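Local coordinates for protein YcaO (Methanopyrus kandleri, PDB 6CIB) that binds an adenine nucleotide together with magnesium and probably uses ATP to drive the thioamidation of a peptide backbone, at residues Ile4-Glu9 against Lys64-Ile69; Arg12-Lys17 against Gly151-Glu156; Glu18-Ile23 against Ala71-Ala76; Met233-Ser238 against Leu249-Gln254. All blocks are in the same frame, centred on the assembly; numbering follows the deposited sequence.

Contact 1: residues Ile4-Glu9 against Lys64-Ile69. With OXM (oxamic acid), chain I; ADP (adenosine-5'-diphosphate), chain G.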
# COMPACT_ATOMS: atom_id res chain seq x y z
N ILE A 4 2.76 9.35 18.52
CA ILE A 4 1.90 9.43 17.34
C ILE A 4 0.95 10.57 17.65
O ILE A 4 0.12 10.47 18.56
CB ILE A 4 1.14 8.10 17.10
CG1 ILE A 4 2.12 6.95 16.84
CG2 ILE A 4 0.15 8.23 15.95
CD1 ILE A 4 1.59 5.57 17.20
N VAL A 5 1.11 11.68 16.93
CA VAL A 5 0.28 12.87 17.13
C VAL A 5 -0.85 12.93 16.11
O VAL A 5 -1.74 13.76 16.19
CB VAL A 5 1.11 14.19 17.11
CG1 VAL A 5 2.20 14.17 18.18
CG2 VAL A 5 1.71 14.46 15.73
N TYR A 6 -0.81 12.03 15.13
CA TYR A 6 -1.77 12.01 14.03
C TYR A 6 -2.05 10.59 13.59
O TYR A 6 -1.12 9.82 13.29
CB TYR A 6 -1.27 12.89 12.87
CG TYR A 6 -2.25 13.09 11.75
CD1 TYR A 6 -3.23 14.09 11.82
CD2 TYR A 6 -2.20 12.29 10.61
CE1 TYR A 6 -4.13 14.27 10.77
CE2 TYR A 6 -3.09 12.46 9.56
CZ TYR A 6 -4.05 13.45 9.64
OH TYR A 6 -4.92 13.61 8.59
N ASP A 7 -3.33 10.22 13.56
CA ASP A 7 -3.71 8.86 13.20
C ASP A 7 -5.01 8.78 12.40
O ASP A 7 -5.88 7.96 12.69
CB ASP A 7 -3.72 7.94 14.44
CG ASP A 7 -4.83 8.28 15.43
OD1 ASP A 7 -5.41 9.39 15.39
OD2 ASP A 7 -5.14 7.38 16.24
N VAL A 8 -5.13 9.63 11.39
CA VAL A 8 -6.30 9.64 10.51
C VAL A 8 -6.04 8.66 9.34
O VAL A 8 -6.52 7.51 9.38
CB VAL A 8 -6.70 11.08 10.11
CG1 VAL A 8 -7.96 11.10 9.26
CG2 VAL A 8 -6.90 11.95 11.35
N GLU A 9 -5.26 9.08 8.34
CA GLU A 9 -4.92 8.24 7.18
C GLU A 9 -3.79 7.26 7.46
O GLU A 9 -3.68 6.25 6.77
CB GLU A 9 -4.53 9.10 5.97
CG GLU A 9 -5.64 9.96 5.41
CD GLU A 9 -5.81 11.28 6.15
OE1 GLU A 9 -5.07 11.55 7.12
OE2 GLU A 9 -6.70 12.05 5.74
N LYS A 64 -3.98 11.56 -1.89
CA LYS A 64 -5.33 11.79 -1.41
C LYS A 64 -5.31 11.88 0.10
O LYS A 64 -4.29 11.56 0.72
CB LYS A 64 -6.31 10.69 -1.89
CG LYS A 64 -6.26 9.35 -1.17
CD LYS A 64 -5.00 8.56 -1.46
CE LYS A 64 -5.14 7.10 -1.06
NZ LYS A 64 -3.78 6.51 -0.89
N GLY A 65 -6.43 12.30 0.67
CA GLY A 65 -6.56 12.47 2.12
C GLY A 65 -7.94 13.00 2.48
O GLY A 65 -8.74 13.31 1.59
N THR A 66 -8.21 13.11 3.77
CA THR A 66 -9.47 13.73 4.21
C THR A 66 -9.43 15.25 4.09
O THR A 66 -10.48 15.89 4.05
CB THR A 66 -9.83 13.34 5.65
OG1 THR A 66 -8.78 13.75 6.53
CG2 THR A 66 -10.04 11.83 5.77
N THR A 67 -8.22 15.81 4.04
CA THR A 67 -8.00 17.25 3.91
C THR A 67 -7.10 17.52 2.71
O THR A 67 -6.35 16.64 2.27
CB THR A 67 -7.30 17.85 5.16
OG1 THR A 67 -6.04 17.19 5.34
CG2 THR A 67 -8.16 17.71 6.43
N ARG A 68 -7.18 18.75 2.19
CA ARG A 68 -6.38 19.17 1.03
C ARG A 68 -4.90 19.14 1.39
O ARG A 68 -4.06 18.77 0.55
CB ARG A 68 -6.82 20.56 0.55
CG ARG A 68 -6.08 21.10 -0.69
CD ARG A 68 -6.29 20.25 -1.95
NE ARG A 68 -7.70 20.13 -2.32
CZ ARG A 68 -8.19 19.30 -3.24
NH1 ARG A 68 -7.38 18.48 -3.92
NH2 ARG A 68 -9.50 19.27 -3.47
N ILE A 69 -4.58 19.52 2.63
CA ILE A 69 -3.21 19.46 3.13
C ILE A 69 -2.69 18.01 3.05
O ILE A 69 -1.62 17.78 2.46
CB ILE A 69 -3.05 20.08 4.55
CG1 ILE A 69 -3.10 21.62 4.50
CG2 ILE A 69 -1.71 19.66 5.16
CD1 ILE A 69 -3.25 22.31 5.86
C1 OXM I . -11.27 23.27 -1.16
N1 OXM I . -12.38 23.55 -1.83
O1 OXM I . -10.84 24.00 -0.27
C2 OXM I . -10.54 22.05 -1.52
O2 OXM I . -9.35 21.92 -1.16
O3 OXM I . -11.13 21.16 -2.18
PB ADP G . -0.48 4.78 0.42
O1B ADP G . 0.82 4.55 1.16
O2B ADP G . -1.54 3.73 0.67
O3B ADP G . -0.33 5.17 -1.03
PA ADP G . -0.93 7.59 1.00
O1A ADP G . -1.50 8.18 2.25
O2A ADP G . -1.56 8.00 -0.30
O3A ADP G . -1.12 6.02 1.22
O5' ADP G . 0.65 7.89 0.98
C5' ADP G . 1.50 7.96 -0.18
C4' ADP G . 2.97 8.07 0.28
O4' ADP G . 3.14 9.24 1.09
C3' ADP G . 3.42 6.91 1.17
O3' ADP G . 4.83 6.69 1.00
C2' ADP G . 3.16 7.42 2.57
O2' ADP G . 3.95 6.75 3.55
C1' ADP G . 3.50 8.90 2.44
N9 ADP G . 2.74 9.76 3.37
C8 ADP G . 1.40 9.93 3.37
N7 ADP G . 1.02 10.78 4.34
C5 ADP G . 2.13 11.20 4.97
C6 ADP G . 2.42 12.13 6.09
N6 ADP G . 1.41 12.78 6.72
N1 ADP G . 3.72 12.28 6.45
C2 ADP G . 4.73 11.63 5.82
N3 ADP G . 4.53 10.78 4.79
C4 ADP G . 3.27 10.53 4.33
O HOH W 1 -5.31 16.12 7.66
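The phenol ring of Tyr6 carries the backbone N of Val8 above one face, offset toward the rim, while its OH donates to Glu9 OE1 at 2.5 Å, on the syn lone pair. On the far side of Lys64-Ile69 the Arg68 guanidinium meets oxamic acid edge-on and nearly in plane, NE giving an almost straight bond to O2 (171°) and NH2 another to O3. Between them, the carboxylate of Glu9, brought round by a bend at chi2 (84°), binds Thr66 twice through OE2. Thr66 N approaches the anti lone pair at 2.7 Å, and Thr66 OG1 the syn lone pair at 2.8 Å. With OG1 in the crowded position between backbone N and carbonyl carbon, Thr66 can offer both donors to one oxygen, while Val8 CG1 packs 3.9 Å from Thr66 OG1. A classic beta bulge forms where Val5 and Tyr6 pair together opposite Arg12, and Thr67 N-caps helix 68-85, its OG1 accepting from Gln70 N. A glutamine at Glu9 would lose the negative charge and one carboxylate oxygen, and would probably disturb the grip on Thr66 or on the phenol. A water 2.7 Å from Tyr6 OH also bonds Thr67 OG1. Lys64, at the end of strand 57-64, turns to the nucleotide, its NZ donating to ADP O2A at 2.7 Å.

Contact 2: residues Arg12-Lys17 against Gly151-Glu156. With ADP (adenosine-5'-diphosphate), chain G.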
# COMPACT_ATOMS: atom_id res chain seq x y z
N ARG A 12 1.47 8.96 12.28
CA ARG A 12 2.43 10.02 11.97
C ARG A 12 2.92 10.77 13.21
O ARG A 12 2.15 11.01 14.15
CB ARG A 12 1.82 11.01 10.95
CG ARG A 12 1.32 10.40 9.64
CD ARG A 12 2.45 9.77 8.83
NE ARG A 12 1.94 9.02 7.68
CZ ARG A 12 2.71 8.39 6.78
NH1 ARG A 12 4.04 8.42 6.87
NH2 ARG A 12 2.14 7.72 5.79
N ALA A 13 4.19 11.13 13.18
CA ALA A 13 4.85 11.84 14.28
C ALA A 13 4.72 13.36 14.16
O ALA A 13 5.12 14.10 15.06
CB ALA A 13 6.32 11.43 14.35
N PHE A 14 4.15 13.82 13.04
CA PHE A 14 3.94 15.23 12.75
C PHE A 14 2.54 15.45 12.20
O PHE A 14 1.95 14.54 11.58
CB PHE A 14 4.99 15.74 11.74
CG PHE A 14 6.41 15.58 12.21
CD1 PHE A 14 7.12 14.40 11.99
CD2 PHE A 14 7.04 16.62 12.92
CE1 PHE A 14 8.43 14.24 12.45
CE2 PHE A 14 8.35 16.47 13.38
CZ PHE A 14 9.04 15.28 13.15
N LEU A 15 1.99 16.64 12.44
CA LEU A 15 0.75 17.06 11.81
C LEU A 15 1.00 17.30 10.31
O LEU A 15 2.07 17.82 9.95
CB LEU A 15 0.18 18.31 12.48
CG LEU A 15 -0.21 18.22 13.97
CD1 LEU A 15 -0.63 19.59 14.49
CD2 LEU A 15 -1.30 17.18 14.23
N PRO A 16 0.06 16.90 9.44
CA PRO A 16 0.21 17.10 7.98
C PRO A 16 0.56 18.54 7.57
O PRO A 16 1.36 18.72 6.66
CB PRO A 16 -1.15 16.68 7.43
CG PRO A 16 -1.55 15.57 8.35
CD PRO A 16 -1.13 16.06 9.72
N LYS A 17 -0.01 19.53 8.25
CA LYS A 17 0.32 20.94 7.98
C LYS A 17 1.81 21.23 8.17
O LYS A 17 2.40 21.96 7.37
CB LYS A 17 -0.57 21.90 8.78
CG LYS A 17 -0.36 21.88 10.29
CD LYS A 17 -1.29 22.85 10.99
CE LYS A 17 -1.05 22.82 12.50
NZ LYS A 17 -1.90 23.85 13.15
N GLY A 151 8.33 8.37 4.79
CA GLY A 151 7.80 9.03 5.98
C GLY A 151 8.72 10.13 6.46
O GLY A 151 9.79 10.36 5.90
N ARG A 152 8.30 10.83 7.52
CA ARG A 152 9.19 11.79 8.19
C ARG A 152 10.23 11.04 9.01
O ARG A 152 11.34 11.53 9.21
CB ARG A 152 8.39 12.73 9.08
CG ARG A 152 7.51 13.74 8.36
CD ARG A 152 8.27 14.88 7.70
NE ARG A 152 9.05 15.68 8.64
CZ ARG A 152 8.61 16.74 9.32
NH1 ARG A 152 7.35 17.15 9.22
NH2 ARG A 152 9.43 17.38 10.13
N LEU A 153 9.87 9.84 9.48
CA LEU A 153 10.76 8.96 10.22
C LEU A 153 10.73 7.59 9.60
O LEU A 153 9.73 7.20 8.98
CB LEU A 153 10.37 8.88 11.70
CG LEU A 153 10.31 10.18 12.54
CD1 LEU A 153 9.77 9.85 13.92
CD2 LEU A 153 11.67 10.86 12.67
N ARG A 154 11.81 6.83 9.80
CA ARG A 154 11.90 5.49 9.26
C ARG A 154 10.77 4.59 9.80
O ARG A 154 10.23 3.78 9.04
CB ARG A 154 13.32 4.91 9.42
CG ARG A 154 13.62 4.06 10.64
CD ARG A 154 13.68 2.59 10.26
NE ARG A 154 14.25 1.75 11.32
CZ ARG A 154 13.63 0.76 11.96
NH1 ARG A 154 12.38 0.43 11.69
NH2 ARG A 154 14.27 0.09 12.90
N GLU A 155 10.38 4.79 11.07
CA GLU A 155 9.28 4.03 11.69
C GLU A 155 7.95 4.24 10.96
O GLU A 155 7.22 3.27 10.75
CB GLU A 155 9.12 4.36 13.18
CG GLU A 155 10.19 3.76 14.08
CD GLU A 155 11.43 4.64 14.19
OE1 GLU A 155 11.55 5.66 13.47
OE2 GLU A 155 12.29 4.31 15.03
N GLU A 156 7.66 5.49 10.59
CA GLU A 156 6.47 5.83 9.79
C GLU A 156 6.41 5.01 8.51
O GLU A 156 5.39 4.43 8.18
CB GLU A 156 6.48 7.31 9.41
CG GLU A 156 6.01 8.28 10.48
CD GLU A 156 5.86 9.68 9.93
OE1 GLU A 156 5.53 10.59 10.72
OE2 GLU A 156 6.06 9.89 8.71
PB ADP G . -0.48 4.78 0.42
O1B ADP G . 0.82 4.55 1.16
O2B ADP G . -1.54 3.73 0.67
O3B ADP G . -0.33 5.17 -1.03
PA ADP G . -0.93 7.59 1.00
O1A ADP G . -1.50 8.18 2.25
O2A ADP G . -1.56 8.00 -0.30
O3A ADP G . -1.12 6.02 1.22
O5' ADP G . 0.65 7.89 0.98
C5' ADP G . 1.50 7.96 -0.18
C4' ADP G . 2.97 8.07 0.28
O4' ADP G . 3.14 9.24 1.09
C3' ADP G . 3.42 6.91 1.17
O3' ADP G . 4.83 6.69 1.00
C2' ADP G . 3.16 7.42 2.57
O2' ADP G . 3.95 6.75 3.55
C1' ADP G . 3.50 8.90 2.44
N9 ADP G . 2.74 9.76 3.37
C8 ADP G . 1.40 9.93 3.37
N7 ADP G . 1.02 10.78 4.34
C5 ADP G . 2.13 11.20 4.97
C6 ADP G . 2.42 12.13 6.09
N6 ADP G . 1.41 12.78 6.72
N1 ADP G . 3.72 12.28 6.45
C2 ADP G . 4.73 11.63 5.82
N3 ADP G . 4.53 10.78 4.79
C4 ADP G . 3.27 10.53 4.33
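Arg12 and Glu156 form one wall of the ADP pocket of this YcaO enzyme, where the loop leading to helix 16-25 meets the start of helix 154-177. From its CB, 3.7 Å from Glu156 OE1, the Arg12 chain bends at chi2 and brings CG near the adenine amino nitrogen N6. CD then rests against the carboxylate carbon of Glu156, and NE passes over the C5-C6 bond of the base. CZ lies 3.3 Å from ADP C4, so the guanidinium covers one face of the adenine. At the tip the two nitrogens part: NH1 forms a salt bridge to Glu156 OE2 at 3.1 Å, and NH2 donates to the ribose O2' at 3.0 Å. The carboxylate stands nearly perpendicular to the guanidinium (87°), so NH1 meets OE2 from above the carboxylate plane. OE2 also accepts from Arg152 N at 2.7 Å, while OE1 takes Ala13 N on its anti lone pair. Apolar packing of Ala13 CB on Leu153 CD1 continues the junction. Beyond it the Arg152 guanidinium, whose NH1 is hydrogen-bonded to Thr19 OG1, stacks nearly parallel over Phe14 as a cation-pi pair, with CZ 3.7 Å from the ring centroid and only 7° off its normal.

Contact 3: residues Glu18-Ile23 against Ala71-Ala76. With ADP (adenosine-5'-diphosphate), chain G.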
# COMPACT_ATOMS: atom_id res chain seq x y z
N GLU A 18 2.41 20.64 9.21
CA GLU A 18 3.85 20.75 9.49
C GLU A 18 4.67 20.09 8.39
O GLU A 18 5.64 20.67 7.88
CB GLU A 18 4.18 20.13 10.86
CG GLU A 18 3.93 21.07 12.03
CD GLU A 18 3.30 20.40 13.25
OE1 GLU A 18 3.64 19.23 13.61
OE2 GLU A 18 2.45 21.07 13.87
N THR A 19 4.27 18.88 8.01
CA THR A 19 4.94 18.11 6.97
C THR A 19 4.87 18.81 5.61
O THR A 19 5.87 18.81 4.89
CB THR A 19 4.40 16.66 6.92
OG1 THR A 19 4.64 16.07 8.20
CG2 THR A 19 5.11 15.81 5.85
N LEU A 20 3.73 19.40 5.27
CA LEU A 20 3.60 20.15 4.02
C LEU A 20 4.56 21.34 3.98
O LEU A 20 5.23 21.58 2.96
CB LEU A 20 2.15 20.59 3.75
CG LEU A 20 1.83 21.19 2.37
CD1 LEU A 20 2.38 20.37 1.20
CD2 LEU A 20 0.33 21.40 2.20
N ARG A 21 4.64 22.06 5.10
CA ARG A 21 5.53 23.22 5.23
C ARG A 21 6.98 22.79 5.01
O ARG A 21 7.72 23.45 4.29
CB ARG A 21 5.32 23.88 6.60
CG ARG A 21 6.12 25.15 6.86
CD ARG A 21 5.54 25.98 8.01
NE ARG A 21 5.27 25.19 9.21
CZ ARG A 21 4.08 25.09 9.81
NH1 ARG A 21 3.01 25.74 9.37
NH2 ARG A 21 3.97 24.33 10.89
N TRP A 22 7.33 21.64 5.59
CA TRP A 22 8.63 21.00 5.48
C TRP A 22 8.95 20.52 4.04
O TRP A 22 10.05 20.76 3.54
CB TRP A 22 8.68 19.86 6.50
CG TRP A 22 9.90 18.97 6.52
CD1 TRP A 22 11.05 19.17 7.23
CD2 TRP A 22 10.05 17.71 5.86
NE1 TRP A 22 11.92 18.12 7.03
CE2 TRP A 22 11.33 17.21 6.20
CE3 TRP A 22 9.23 16.95 5.01
CZ2 TRP A 22 11.81 15.99 5.71
CZ3 TRP A 22 9.71 15.73 4.52
CH2 TRP A 22 10.99 15.27 4.87
N ILE A 23 7.97 19.88 3.38
CA ILE A 23 8.10 19.46 1.97
C ILE A 23 8.39 20.68 1.07
O ILE A 23 9.28 20.62 0.21
CB ILE A 23 6.83 18.70 1.47
CG1 ILE A 23 6.77 17.27 2.06
CG2 ILE A 23 6.76 18.64 -0.06
CD1 ILE A 23 5.40 16.62 2.03
N ALA A 71 -3.78 15.43 1.32
CA ALA A 71 -3.72 15.01 -0.08
C ALA A 71 -2.45 15.52 -0.76
O ALA A 71 -1.84 14.80 -1.57
CB ALA A 71 -4.96 15.47 -0.83
N ARG A 72 -2.05 16.75 -0.43
CA ARG A 72 -0.87 17.38 -1.01
C ARG A 72 0.44 16.80 -0.44
O ARG A 72 1.42 16.67 -1.17
CB ARG A 72 -0.93 18.92 -0.89
CG ARG A 72 -1.92 19.49 -1.90
CD ARG A 72 -2.08 21.00 -1.88
NE ARG A 72 -3.00 21.39 -2.94
CZ ARG A 72 -3.69 22.53 -2.99
NH1 ARG A 72 -3.59 23.44 -2.03
NH2 ARG A 72 -4.49 22.75 -4.02
N VAL A 73 0.42 16.43 0.84
CA VAL A 73 1.52 15.68 1.46
C VAL A 73 1.63 14.29 0.83
O VAL A 73 2.72 13.88 0.42
CB VAL A 73 1.34 15.56 3.00
CG1 VAL A 73 2.38 14.62 3.60
CG2 VAL A 73 1.42 16.94 3.66
N SER A 74 0.50 13.59 0.75
CA SER A 74 0.42 12.25 0.16
C SER A 74 0.97 12.23 -1.27
O SER A 74 1.77 11.36 -1.61
CB SER A 74 -1.04 11.78 0.21
OG SER A 74 -1.26 10.65 -0.61
N ALA A 75 0.54 13.19 -2.10
CA ALA A 75 1.01 13.27 -3.49
C ALA A 75 2.52 13.53 -3.56
O ALA A 75 3.21 12.87 -4.34
CB ALA A 75 0.24 14.32 -4.28
N ALA A 76 3.01 14.47 -2.75
CA ALA A 76 4.44 14.78 -2.69
C ALA A 76 5.31 13.58 -2.29
O ALA A 76 6.32 13.29 -2.94
CB ALA A 76 4.69 15.96 -1.74
PB ADP G . -0.48 4.78 0.42
O1B ADP G . 0.82 4.55 1.16
O2B ADP G . -1.54 3.73 0.67
O3B ADP G . -0.33 5.17 -1.03
PA ADP G . -0.93 7.59 1.00
O1A ADP G . -1.50 8.18 2.25
O2A ADP G . -1.56 8.00 -0.30
O3A ADP G . -1.12 6.02 1.22
O5' ADP G . 0.65 7.89 0.98
C5' ADP G . 1.50 7.96 -0.18
C4' ADP G . 2.97 8.07 0.28
O4' ADP G . 3.14 9.24 1.09
C3' ADP G . 3.42 6.91 1.17
O3' ADP G . 4.83 6.69 1.00
C2' ADP G . 3.16 7.42 2.57
O2' ADP G . 3.95 6.75 3.55
C1' ADP G . 3.50 8.90 2.44
N9 ADP G . 2.74 9.76 3.37
C8 ADP G . 1.40 9.93 3.37
N7 ADP G . 1.02 10.78 4.34
C5 ADP G . 2.13 11.20 4.97
C6 ADP G . 2.42 12.13 6.09
N6 ADP G . 1.41 12.78 6.72
N1 ADP G . 3.72 12.28 6.45
C2 ADP G . 4.73 11.63 5.82
N3 ADP G . 4.53 10.78 4.79
C4 ADP G . 3.27 10.53 4.33
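Val73 splays its two methyls between helix 16-25 and the nucleotide. With CG1 anti to the backbone N (chi1 172°), that branch sits 3.5 Å from ADP C6, against the flat of the adenine, and also meets Thr19 CG2 at 3.7 Å and Ile23 CD1 at 3.9 Å. The other branch, CG2, presses on Leu20 CB at 3.7 Å. Thr19 turns its methyl to Val73 and to ADP N1, its OG1 bonded to Arg152 NH1. The two short helical segments cross at 46° with their axes 9.4 Å apart, a packed helix pair in which helix 68-85 supplies the floor of the ADP pocket. An alanine at Val73 would remove both branches and would probably loosen the packing against Leu20 and Ile23 as well as the support under the adenine. Ile23 uses CG2 and CD1 together on the small Ala76 CB, the CG2 contact being 3.8 Å. Leu20 sends its two terminal methyls to the flank of Arg72, both 4.2 Å from CB, while the Arg72 chain runs on extended. Ser74, next in sequence, points its CB away from helix 16-25, and its OG donates to ADP O2A at 2.7 Å.

Contact 4: residues Met233-Ser238 against Leu249-Gln254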
# COMPACT_ATOMS: atom_id res chain seq x y z
N MSE A 233 -11.73 -0.53 -7.09
CA MSE A 233 -11.59 -1.14 -5.77
C MSE A 233 -10.61 -0.34 -4.98
O MSE A 233 -9.65 0.21 -5.53
CB MSE A 233 -11.09 -2.57 -5.89
CG MSE A 233 -12.03 -3.49 -6.66
SE MSE A 233 -11.28 -5.31 -6.60
CE MSE A 233 -9.86 -5.02 -7.92
N GLY A 234 -10.84 -0.25 -3.67
CA GLY A 234 -9.90 0.37 -2.74
C GLY A 234 -9.66 -0.55 -1.55
O GLY A 234 -10.55 -1.32 -1.17
N PHE A 235 -8.45 -0.48 -0.98
CA PHE A 235 -8.09 -1.30 0.18
C PHE A 235 -7.36 -0.50 1.25
O PHE A 235 -6.67 0.47 0.95
CB PHE A 235 -7.23 -2.50 -0.24
CG PHE A 235 -7.88 -3.38 -1.26
CD1 PHE A 235 -8.71 -4.43 -0.87
CD2 PHE A 235 -7.68 -3.15 -2.63
CE1 PHE A 235 -9.34 -5.23 -1.82
CE2 PHE A 235 -8.31 -3.95 -3.58
CZ PHE A 235 -9.13 -4.99 -3.17
N GLY A 236 -7.53 -0.93 2.49
CA GLY A 236 -6.79 -0.38 3.62
C GLY A 236 -6.47 -1.45 4.65
O GLY A 236 -7.24 -2.40 4.83
N ALA A 237 -5.32 -1.30 5.30
CA ALA A 237 -4.94 -2.16 6.41
C ALA A 237 -4.44 -1.32 7.57
O ALA A 237 -3.65 -0.38 7.37
CB ALA A 237 -3.89 -3.17 5.98
N SER A 238 -4.92 -1.66 8.77
CA SER A 238 -4.52 -1.01 10.02
C SER A 238 -4.88 -1.86 11.23
O SER A 238 -5.86 -2.62 11.17
CB SER A 238 -5.23 0.34 10.14
OG SER A 238 -4.82 1.00 11.32
N LEU A 249 -11.82 3.64 1.36
CA LEU A 249 -12.68 4.68 0.77
C LEU A 249 -11.88 5.77 0.05
O LEU A 249 -12.26 6.20 -1.04
CB LEU A 249 -13.61 5.29 1.83
CG LEU A 249 -14.73 4.38 2.35
CD1 LEU A 249 -15.37 4.96 3.61
CD2 LEU A 249 -15.79 4.12 1.29
N LEU A 250 -10.77 6.19 0.66
CA LEU A 250 -9.85 7.15 0.04
C LEU A 250 -9.22 6.62 -1.26
O LEU A 250 -9.03 7.38 -2.20
CB LEU A 250 -8.76 7.60 1.03
CG LEU A 250 -9.19 8.44 2.24
CD1 LEU A 250 -8.00 8.68 3.15
CD2 LEU A 250 -9.82 9.77 1.86
N GLU A 251 -8.91 5.33 -1.29
CA GLU A 251 -8.39 4.68 -2.49
C GLU A 251 -9.42 4.64 -3.62
O GLU A 251 -9.07 4.86 -4.77
CB GLU A 251 -7.83 3.29 -2.18
CG GLU A 251 -6.30 3.25 -2.21
CD GLU A 251 -5.73 1.87 -1.94
OE1 GLU A 251 -6.31 0.86 -2.41
OE2 GLU A 251 -4.68 1.78 -1.26
N VAL A 252 -10.69 4.40 -3.27
CA VAL A 252 -11.80 4.51 -4.23
C VAL A 252 -11.87 5.91 -4.84
O VAL A 252 -11.88 6.05 -6.06
CB VAL A 252 -13.15 4.10 -3.58
CG1 VAL A 252 -14.33 4.50 -4.45
CG2 VAL A 252 -13.17 2.60 -3.32
N ALA A 253 -11.86 6.95 -4.00
CA ALA A 253 -11.88 8.33 -4.50
C ALA A 253 -10.71 8.60 -5.44
O ALA A 253 -10.90 9.17 -6.51
CB ALA A 253 -11.89 9.32 -3.35
N GLN A 254 -9.51 8.17 -5.05
CA GLN A 254 -8.32 8.24 -5.88
C GLN A 254 -8.51 7.53 -7.23
O GLN A 254 -8.18 8.09 -8.29
CB GLN A 254 -7.12 7.66 -5.15
CG GLN A 254 -5.79 7.78 -5.89
CD GLN A 254 -4.62 7.41 -5.00
OE1 GLN A 254 -3.84 8.27 -4.59
NE2 GLN A 254 -4.51 6.14 -4.66
O HOH W 2 -9.02 2.50 -6.77
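An unusual first torsion at Glu251, chi1 -106° and well off a staggered value, combines with an extended chain beyond CG to lay the carboxylate alongside the backbone of Phe235. OE1 accepts from Phe235 N at 2.9 Å along a fairly straight path (161°), the N-H meeting the carboxylate from above its plane. The same turn of the chain brings OE2 to 3.2 Å from Phe235 O, two acceptors facing each other. This closeness rests on Gly234. Its CA lies 3.6 Å from Glu251 CB, and a beta carbon there would sit about 2.9 Å from Val252 N, too near to be accommodated. Val252 places CG2 3.7 Å from Gly234 N. A water joins the two backbones, donating to Met233 O at 2.7 Å and to Glu251 O. The CB bond of Phe235 leads away from the helix, and its ring stacks on that of Trp171 of helix 154-177. Since Gly234 and Gly236 pair with strand 217-224, the Phe235 amide lies on the other edge of the strand, where Glu251 takes it. The N-to-C directions of the two short segments differ by 147°, and their axes approach to 5.9 Å: an outer strand of a three-stranded antiparallel sheet, with helix 241-260 folded back against it and the Glu251 side chain about 4 Å from ADP at the nearest atoms.

Contacts 1, 2 and 3 converge on ADP, with centres 10 to 11 Å apart. The adenine is held between contacts 2 and 3, Arg12 over one face and Val73 against the opposite one, while Lys64 of contact 1 and Ser74 of contact 3 share the phosphate oxygen O2A. Ser74 OG is also 3.1 Å from Lys64 N, tying these two together. Contacts 1 and 2 join through Tyr6 O and Arg12 N, 2.9 Å apart; the junction of contacts 2 and 3 is the Arg152-Thr19 pair. Contact 4 stands farther off, about 20 Å from contact 2 between centres, yet touches contact 1 where Glu9 CG packs 3.5 Å from Leu250 CD1.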